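Local structure of diaminobutyrate-pyruvate transaminase and L-2,4-diaminobutyrate decarboxylase (Vibrio parahaemolyticus, 2QMA) at residues Q143-V146 with N147-D151. The protein probably acts as a pyridoxal phosphate-dependent enzyme of diaminobutyrate metabolism, this chain being its C-terminal decarboxylase domain. Sequence-based numbering, arbitrary orientation.
Sequences QKVV and NWLCD. With EDO (1,2-ethanediol), chain C.
Lys-144 and Trp-148, one helical turn apart, flank a molecule of 1,2-ethanediol, probably from the crystallisation liquor, which is bonded by the lysine and lies against the edge of the indole. The lysine chain bends at chi2 (55°) and then runs extended, which lets Lys-144 NZ donate hydrogen bonds to both hydroxyl oxygens of the diol, 2.9 Å to O1 and 2.7 Å to O2. O2 also lies in the plane of the indole, 3.8 Å from Trp-148 CD1. Both polar ends reach the second subunit: Lys-144 NZ bonds to Asn-69 O and Trp-148 NE1 to Asp-74 OD1 of that chain. On the buried side, Val-145 and Leu-149 lie side by side and point the same way, CG1 of the valine 4.2 Å from CD1 of the leucine. With chi1 at 165°, Val-146 CG1 sits beside its own carbonyl carbon, on the side of the next turn, 4.3 Å from Cys-150 SG. Gln-143 NE2 is hydrogen-bonded to Asp-160 OD1 at the start of strand 160-164. Four i to i+4 backbone hydrogen bonds join 143-146 to 147-151, among them Asn-147 N to Gln-143 O at 2.8 Å. This is part of the amphipathic helix 136-152 in the decarboxylase domain, its apolar side packed on Phe-163 and helix 377-386 and another flank meeting the dimer partner.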
ATOM      1  N   GLN A 143      10.412   7.660 -11.149  1.00 13.70           N
ATOM      2  CA  GLN A 143      10.584   7.445 -12.587  1.00 14.75           C
ATOM      3  C   GLN A 143      11.996   6.915 -12.954  1.00 14.32           C
ATOM      4  O   GLN A 143      12.148   6.054 -13.812  1.00 14.87           O
ATOM      5  CB  GLN A 143      10.257   8.696 -13.397  1.00 14.15           C
ATOM      6  CG  GLN A 143      10.159   8.388 -14.915  1.00 16.86           C
ATOM      7  CD  GLN A 143       8.954   7.492 -15.286  1.00 19.07           C
ATOM      8  OE1 GLN A 143       7.818   7.796 -14.949  1.00 18.03           O
ATOM      9  NE2 GLN A 143       9.220   6.388 -15.987  1.00 17.34           N
ATOM     10  N   LYS A 144      13.009   7.449 -12.300  1.00 13.81           N
ATOM     11  CA  LYS A 144      14.407   7.024 -12.469  1.00 14.01           C
ATOM     12  C   LYS A 144      14.536   5.504 -12.202  1.00 13.82           C
ATOM     13  O   LYS A 144      15.155   4.777 -12.991  1.00 13.07           O
ATOM     14  CB  LYS A 144      15.299   7.823 -11.490  1.00 13.62           C
ATOM     15  CG  LYS A 144      16.745   7.339 -11.303  1.00 14.01           C
ATOM     16  CD  LYS A 144      17.548   7.211 -12.606  1.00 15.93           C
ATOM     17  CE  LYS A 144      19.049   7.100 -12.280  1.00 14.48           C
ATOM     18  NZ  LYS A 144      19.913   6.745 -13.482  1.00 16.19           N
ATOM     19  N   VAL A 145      13.992   5.066 -11.054  1.00 14.75           N
ATOM     20  CA  VAL A 145      14.072   3.655 -10.634  1.00 14.84           C
ATOM     21  C   VAL A 145      13.290   2.801 -11.639  1.00 15.83           C
ATOM     22  O   VAL A 145      13.746   1.707 -12.040  1.00 15.50           O
ATOM     23  CB  VAL A 145      13.516   3.446  -9.195  1.00 15.21           C
ATOM     24  CG1 VAL A 145      13.305   1.955  -8.882  1.00 13.46           C
ATOM     25  CG2 VAL A 145      14.375   4.117  -8.137  1.00 13.27           C
ATOM     26  N   VAL A 146      12.114   3.302 -12.049  1.00 15.67           N
ATOM     27  CA  VAL A 146      11.297   2.588 -13.052  1.00 14.95           C
ATOM     28  C   VAL A 146      12.083   2.416 -14.369  1.00 15.40           C
ATOM     29  O   VAL A 146      12.094   1.326 -14.970  1.00 13.84           O
ATOM     30  CB  VAL A 146       9.916   3.280 -13.303  1.00 14.43           C
ATOM     31  CG1 VAL A 146       9.300   2.735 -14.596  1.00 17.05           C
ATOM     32  CG2 VAL A 146       8.946   2.968 -12.144  1.00 13.20           C
ATOM     33  N   ASN A 147      12.684   3.515 -14.838  1.00 14.91           N
ATOM     34  CA  ASN A 147      13.475   3.493 -16.073  1.00 16.48           C
ATOM     35  C   ASN A 147      14.619   2.497 -15.975  1.00 15.69           C
ATOM     36  O   ASN A 147      14.885   1.735 -16.915  1.00 16.43           O
ATOM     37  CB  ASN A 147      14.042   4.891 -16.387  1.00 15.44           C
ATOM     38  CG  ASN A 147      12.972   5.892 -16.805  1.00 17.50           C
ATOM     39  OD1 ASN A 147      13.251   7.083 -16.840  1.00 19.43           O
ATOM     40  ND2 ASN A 147      11.764   5.422 -17.138  1.00 14.44           N
ATOM     41  N   TRP A 148      15.280   2.496 -14.819  1.00 15.74           N
ATOM     42  CA  TRP A 148      16.389   1.573 -14.542  1.00 15.61           C
ATOM     43  C   TRP A 148      15.873   0.118 -14.630  1.00 15.32           C
ATOM     44  O   TRP A 148      16.490  -0.747 -15.254  1.00 13.71           O
ATOM     45  CB  TRP A 148      16.975   1.886 -13.141  1.00 15.61           C
ATOM     46  CG  TRP A 148      18.130   1.038 -12.704  1.00 14.41           C
ATOM     47  CD1 TRP A 148      19.427   1.170 -13.086  1.00 15.05           C
ATOM     48  CD2 TRP A 148      18.079  -0.078 -11.792  1.00 15.46           C
ATOM     49  NE1 TRP A 148      20.187   0.194 -12.498  1.00 18.12           N
ATOM     50  CE2 TRP A 148      19.395  -0.598 -11.708  1.00 17.39           C
ATOM     51  CE3 TRP A 148      17.034  -0.732 -11.096  1.00 17.04           C
ATOM     52  CZ2 TRP A 148      19.723  -1.694 -10.891  1.00 16.20           C
ATOM     53  CZ3 TRP A 148      17.336  -1.841 -10.309  1.00 16.69           C
ATOM     54  CH2 TRP A 148      18.681  -2.311 -10.200  1.00 14.78           C
ATOM     55  N   LEU A 149      14.730  -0.135 -14.010  1.00 13.66           N
ATOM     56  CA  LEU A 149      14.162  -1.490 -13.983  1.00 14.93           C
ATOM     57  C   LEU A 149      13.871  -1.960 -15.403  1.00 14.46           C
ATOM     58  O   LEU A 149      14.169  -3.087 -15.775  1.00 14.20           O
ATOM     59  CB  LEU A 149      12.838  -1.469 -13.191  1.00 15.07           C
ATOM     60  CG  LEU A 149      12.994  -1.390 -11.674  1.00 18.50           C
ATOM     61  CD1 LEU A 149      11.603  -1.172 -11.027  1.00 19.26           C
ATOM     62  CD2 LEU A 149      13.705  -2.683 -11.188  1.00 21.78           C
ATOM     63  N   CYS A 150      13.273  -1.086 -16.187  1.00 13.95           N
ATOM     64  CA  CYS A 150      12.935  -1.409 -17.588  1.00 15.00           C
ATOM     65  C   CYS A 150      14.192  -1.831 -18.361  1.00 15.81           C
ATOM     66  O   CYS A 150      14.150  -2.787 -19.122  1.00 15.13           O
ATOM     67  CB  CYS A 150      12.236  -0.216 -18.240  1.00 15.03           C
ATOM     68  SG  CYS A 150      10.506  -0.036 -17.626  1.00 17.56           S
ATOM     69  N   ASP A 151      15.313  -1.143 -18.125  1.00 17.10           N
ATOM     70  CA  ASP A 151      16.641  -1.566 -18.646  1.00 17.44           C
ATOM     71  C   ASP A 151      17.083  -2.976 -18.225  1.00 17.42           C
ATOM     72  O   ASP A 151      17.490  -3.822 -19.067  1.00 14.65           O
ATOM     73  CB  ASP A 151      17.685  -0.480 -18.329  1.00 20.93           C
ATOM     74  CG  ASP A 151      18.939  -0.989 -17.529  1.00 25.17           C
ATOM     75  OD1 ASP A 151      19.042  -0.542 -16.334  1.00 21.79           O
ATOM     76  OD2 ASP A 151      19.814  -1.756 -18.107  1.00 27.05           O
TER
HETATM   77  C1  EDO C 961      18.183   5.876 -16.628  1.00 25.06           C
HETATM   78  O1  EDO C 961      18.222   7.093 -15.838  1.00 24.73           O
HETATM   79  C2  EDO C 961      18.048   4.604 -15.794  1.00 24.75           C
HETATM   80  O2  EDO C 961      19.089   4.506 -14.822  1.00 24.89           O